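Local coordinates for protein PTS system, lactose-specific IIBC components (Streptococcus pneumoniae, PDB 3NBM) that probably relays a phosphoryl group to incoming lactose as the IIB domain of a sugar-specific phosphotransferase system, at residues 100-103 with 104-108; 93-96 with 97-100. All coordinates share one frame; numbering follows the deposited sequence. Where two conformers were deposited one is given.

Contact 1: 100-103 with 104-108; sequences LQFV and LEHYQ
His106 brings CE1 over one face of the Phe102 ring, 3.4 Å from Phe102 CE1 and set toward the rim, while the edge of the imidazole meets the Phe102 backbone. The ring planes are 40° apart, an oblique aromatic pair. At that edge His106 ND1 donates to Phe102 O at 2.8 Å, and the carbonyl oxygen lies in the imidazole plane, which fixes the ring's rotation. His106 CG stands beside its own backbone N (chi1 -70°), turning the ring back along the helix. Phe102 O also takes a weak, bent bond from His106 N, and a second weak, bent bond joins His106 N to Val103 O.

Just before this the bonds are regular: Leu104 N to Leu100 O, 3.1 Å, and Glu105 N to Gln101 O, 2.9 Å. The Leu100 and Leu104 side chains lie side by side, and Glu105 OE2 comes within 3.3 Å of Gln101 CG. Leu104 O, still in the helix, accepts from two donors beyond it: Tyr107 N and, on the opposite face of its carbonyl plane, Gln108 NE2 at 2.7 Å.

Val103 packs on Leu7 and Val9, and Phe102 and His106 on Val82. This is the C-terminal end of the last helix of a parallel alpha/beta fold, with a side chain taking up a last-turn carbonyl.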
loop_
_atom_site.group_PDB
_atom_site.type_symbol
_atom_site.label_atom_id
_atom_site.label_comp_id
_atom_site.label_asym_id
_atom_site.label_seq_id
_atom_site.Cartn_x
_atom_site.Cartn_y
_atom_site.Cartn_z
ATOM N N LEU A 100 -10.223 0.452 1.514
ATOM C CA LEU A 100 -10.477 0.068 0.129
ATOM C C LEU A 100 -10.662 1.309 -0.749
ATOM O O LEU A 100 -10.136 1.407 -1.854
ATOM C CB LEU A 100 -11.727 -0.814 0.051
ATOM C CG LEU A 100 -12.083 -1.242 -1.369
ATOM C CD1 LEU A 100 -10.993 -2.182 -1.952
ATOM C CD2 LEU A 100 -13.437 -1.910 -1.399
ATOM N N GLN A 101 -11.454 2.262 -0.262
ATOM C CA GLN A 101 -11.663 3.497 -1.019
ATOM C C GLN A 101 -10.349 4.242 -1.277
ATOM O O GLN A 101 -10.124 4.738 -2.364
ATOM C CB GLN A 101 -12.649 4.383 -0.291
ATOM C CG GLN A 101 -12.979 5.632 -0.984
ATOM C CD GLN A 101 -13.801 6.520 -0.088
ATOM O OE1 GLN A 101 -13.355 6.948 1.016
ATOM N NE2 GLN A 101 -15.016 6.807 -0.534
ATOM N N PHE A 102 -9.478 4.266 -0.286
ATOM C CA PHE A 102 -8.173 4.884 -0.425
ATOM C C PHE A 102 -7.371 4.234 -1.561
ATOM O O PHE A 102 -6.768 4.920 -2.371
ATOM C CB PHE A 102 -7.417 4.777 0.901
ATOM C CG PHE A 102 -6.037 5.365 0.872
ATOM C CD1 PHE A 102 -5.826 6.699 1.189
ATOM C CD2 PHE A 102 -4.941 4.580 0.569
ATOM C CE1 PHE A 102 -4.546 7.224 1.183
ATOM C CE2 PHE A 102 -3.678 5.122 0.571
ATOM C CZ PHE A 102 -3.494 6.433 0.894
ATOM N N VAL A 103 -7.353 2.903 -1.595
ATOM C CA VAL A 103 -6.640 2.192 -2.655
ATOM C C VAL A 103 -7.178 2.602 -4.027
ATOM O O VAL A 103 -6.431 3.006 -4.919
ATOM C CB VAL A 103 -6.735 0.667 -2.453
ATOM C CG1 VAL A 103 -6.370 -0.075 -3.749
ATOM C CG2 VAL A 103 -5.873 0.229 -1.269
ATOM N N LEU A 104 -8.493 2.515 -4.200
ATOM C CA LEU A 104 -9.059 2.768 -5.515
ATOM C C LEU A 104 -8.910 4.239 -5.914
ATOM O O LEU A 104 -8.723 4.535 -7.100
ATOM C CB LEU A 104 -10.506 2.226 -5.599
ATOM C CG LEU A 104 -10.548 0.673 -5.599
ATOM C CD1 LEU A 104 -11.911 0.117 -5.291
ATOM C CD2 LEU A 104 -10.024 0.130 -6.943
ATOM N N GLU A 105 -8.993 5.158 -4.955
ATOM C CA GLU A 105 -8.843 6.561 -5.316
ATOM C C GLU A 105 -7.408 6.865 -5.751
ATOM O O GLU A 105 -7.196 7.839 -6.478
ATOM C CB GLU A 105 -9.348 7.498 -4.204
ATOM C CG GLU A 105 -10.860 7.505 -4.115
ATOM C CD GLU A 105 -11.449 8.218 -2.910
ATOM O OE1 GLU A 105 -10.702 8.672 -2.014
ATOM O OE2 GLU A 105 -12.698 8.314 -2.888
ATOM N N HIS A 106 -6.455 6.007 -5.379
ATOM C CA HIS A 106 -5.072 6.133 -5.813
ATOM C C HIS A 106 -4.671 5.215 -6.948
ATOM O O HIS A 106 -3.483 5.095 -7.259
ATOM C CB HIS A 106 -4.142 5.937 -4.619
ATOM C CG HIS A 106 -4.199 7.061 -3.656
ATOM N ND1 HIS A 106 -5.134 7.128 -2.649
ATOM C CD2 HIS A 106 -3.499 8.214 -3.600
ATOM C CE1 HIS A 106 -4.974 8.259 -1.985
ATOM N NE2 HIS A 106 -3.986 8.933 -2.540
ATOM N N TYR A 107 -5.658 4.612 -7.599
ATOM C CA TYR A 107 -5.408 3.838 -8.780
ATOM C C TYR A 107 -6.573 4.000 -9.753
ATOM O O TYR A 107 -7.341 3.086 -10.016
ATOM C CB TYR A 107 -5.171 2.364 -8.441
ATOM C CG TYR A 107 -4.398 1.704 -9.544
ATOM C CD1 TYR A 107 -3.012 1.770 -9.555
ATOM C CD2 TYR A 107 -5.032 1.122 -10.629
ATOM C CE1 TYR A 107 -2.273 1.230 -10.566
ATOM C CE2 TYR A 107 -4.286 0.561 -11.665
ATOM C CZ TYR A 107 -2.909 0.634 -11.632
ATOM O OH TYR A 107 -2.172 0.102 -12.671
ATOM N N GLN A 108 -6.725 5.199 -10.256
ATOM C CA GLN A 108 -7.772 5.475 -11.227
ATOM C C GLN A 108 -7.268 5.236 -12.639
ATOM O O GLN A 108 -7.979 4.583 -13.397
ATOM C CB GLN A 108 -8.300 6.897 -11.030
ATOM C CG GLN A 108 -9.149 7.030 -9.760
ATOM C CD GLN A 108 -10.450 6.205 -9.854
ATOM O OE1 GLN A 108 -11.327 6.479 -10.707
ATOM N NE2 GLN A 108 -10.573 5.196 -9.016
ATOM O OXT GLN A 108 -6.160 5.645 -12.978
#

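Contact 2: 93-96 with 97-100; sequences TKSP and SKAL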
loop_
_atom_site.group_PDB
_atom_site.type_symbol
_atom_site.label_atom_id
_atom_site.label_comp_id
_atom_site.label_asym_id
_atom_site.label_seq_id
_atom_site.Cartn_x
_atom_site.Cartn_y
_atom_site.Cartn_z
ATOM N N THR A 93 -6.444 1.981 8.934
ATOM C CA THR A 93 -6.301 0.636 9.485
ATOM C C THR A 93 -7.534 0.180 10.257
ATOM O O THR A 93 -7.752 -1.021 10.417
ATOM C CB THR A 93 -5.077 0.502 10.419
ATOM O OG1 THR A 93 -5.230 1.285 11.623
ATOM C CG2 THR A 93 -3.792 0.871 9.695
ATOM N N LYS A 94 -8.327 1.144 10.726
ATOM C CA LYS A 94 -9.523 0.878 11.513
ATOM C C LYS A 94 -10.794 0.804 10.698
ATOM O O LYS A 94 -11.845 0.557 11.255
ATOM C CB LYS A 94 -9.649 1.928 12.617
ATOM C CG LYS A 94 -8.553 1.793 13.664
ATOM C CD LYS A 94 -8.589 0.428 14.375
ATOM C CE LYS A 94 -7.675 -0.646 13.764
ATOM N NZ LYS A 94 -7.188 -1.605 14.800
ATOM N N SER A 95 -10.709 1.003 9.387
ATOM C CA SER A 95 -11.895 1.020 8.547
ATOM C C SER A 95 -11.658 0.333 7.222
ATOM O O SER A 95 -11.100 0.950 6.308
ATOM C CB SER A 95 -12.370 2.449 8.297
ATOM O OG SER A 95 -13.471 2.447 7.378
ATOM N N PRO A 96 -12.116 -0.922 7.102
ATOM C CA PRO A 96 -11.980 -1.591 5.814
ATOM C C PRO A 96 -12.570 -0.815 4.640
ATOM O O PRO A 96 -11.994 -0.792 3.539
ATOM C CB PRO A 96 -12.665 -2.939 6.036
ATOM C CG PRO A 96 -12.453 -3.188 7.543
ATOM C CD PRO A 96 -12.603 -1.838 8.161
ATOM N N SER A 97 -13.726 -0.192 4.836
ATOM C CA SER A 97 -14.344 0.558 3.741
ATOM C C SER A 97 -13.467 1.750 3.331
ATOM O O SER A 97 -13.282 1.999 2.137
ATOM C CB SER A 97 -15.764 1.031 4.127
ATOM O OG SER A 97 -16.632 -0.049 4.411
ATOM N N LYS A 98 -12.945 2.503 4.301
ATOM C CA LYS A 98 -12.078 3.622 3.965
ATOM C C LYS A 98 -10.761 3.151 3.365
ATOM O O LYS A 98 -10.234 3.807 2.453
ATOM C CB LYS A 98 -11.805 4.514 5.191
ATOM C CG LYS A 98 -13.059 5.255 5.661
ATOM C CD LYS A 98 -12.826 6.031 6.965
ATOM C CE LYS A 98 -14.158 6.341 7.676
ATOM N NZ LYS A 98 -14.855 5.116 8.259
ATOM N N ALA A 99 -10.218 2.040 3.859
ATOM C CA ALA A 99 -8.950 1.500 3.325
ATOM C C ALA A 99 -9.123 1.123 1.847
ATOM O O ALA A 99 -8.273 1.453 1.028
ATOM C CB ALA A 99 -8.474 0.324 4.177
ATOM N N LEU A 100 -10.223 0.452 1.514
ATOM C CA LEU A 100 -10.477 0.068 0.129
ATOM C C LEU A 100 -10.662 1.309 -0.749
ATOM O O LEU A 100 -10.136 1.407 -1.854
ATOM C CB LEU A 100 -11.727 -0.814 0.051
ATOM C CG LEU A 100 -12.083 -1.242 -1.369
ATOM C CD1 LEU A 100 -10.993 -2.182 -1.952
ATOM C CD2 LEU A 100 -13.437 -1.910 -1.399
#
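Ser95 and Lys98 face each other across the first turn of helix 96-105, with the serine hydroxyl between the lysine's backbone and its ammonium group. Ser95 CB heads for the helix, and its OG, swung opposite the backbone N (chi1 175°), receives Lys98 N at 3.1 Å in a nearly straight bond of 164°. That makes Ser95 the N-cap.

The lysine side chain then curls round the same oxygen. Its CG, beside the backbone N, passes 3.3 Å from Ser95 OG; the chain runs on extended through CD and bends only at its last torsion (chi4 69°). The bend carries Lys98 NZ back to donate to Ser95 OG, also at 3.1 Å. The aliphatic part of the lysine thus arches over the hydroxymethyl group, with Lys98 CB and Ser95 CB 3.8 Å apart.

Below the cap the main chain takes over. Ala99 N donates to Ser95 O at 2.8 Å, and Leu100 N to Pro96 O at 3.0 Å, the first rungs of the helical pattern. Pro96 opens the helix, where its lack of an N-H costs no helical bond, and its phi already suits the turn. The Ala99 methyl carbon sits 3.4 Å from Ser95 O. On the inner side Pro96 meets Glu28 and Ala99 meets Ala25, both on helix 18-33, so the start of the helix rests against its neighbour.

Chemically, one hydroxyl oxygen accepts from both the main-chain N-H and the side-chain ammonium of Lys98. The capping oxygen probably offsets the positive end of the helix dipole, and the nearby ammonium would be expected to polarise the hydroxyl further.

Both contacts belong to helix 96-105, the last helix of the chain, with their centres 11 Å apart. Contact 2 comes first, where the loop after helix 86-93 enters the helix; contact 1 follows and carries the chain out to its C-terminus. Leu100 is the shared residue, closing one contact and opening the other, and it packs on Thr33 of helix 18-33. From Pro96 to Val103 the helix leans on that neighbour, while its later part also reaches strands 7-13 and 80-83 of the four-stranded parallel sheet. Together the two contacts define the beginning and end of a helix lying against one side of the sheet of this IIB domain.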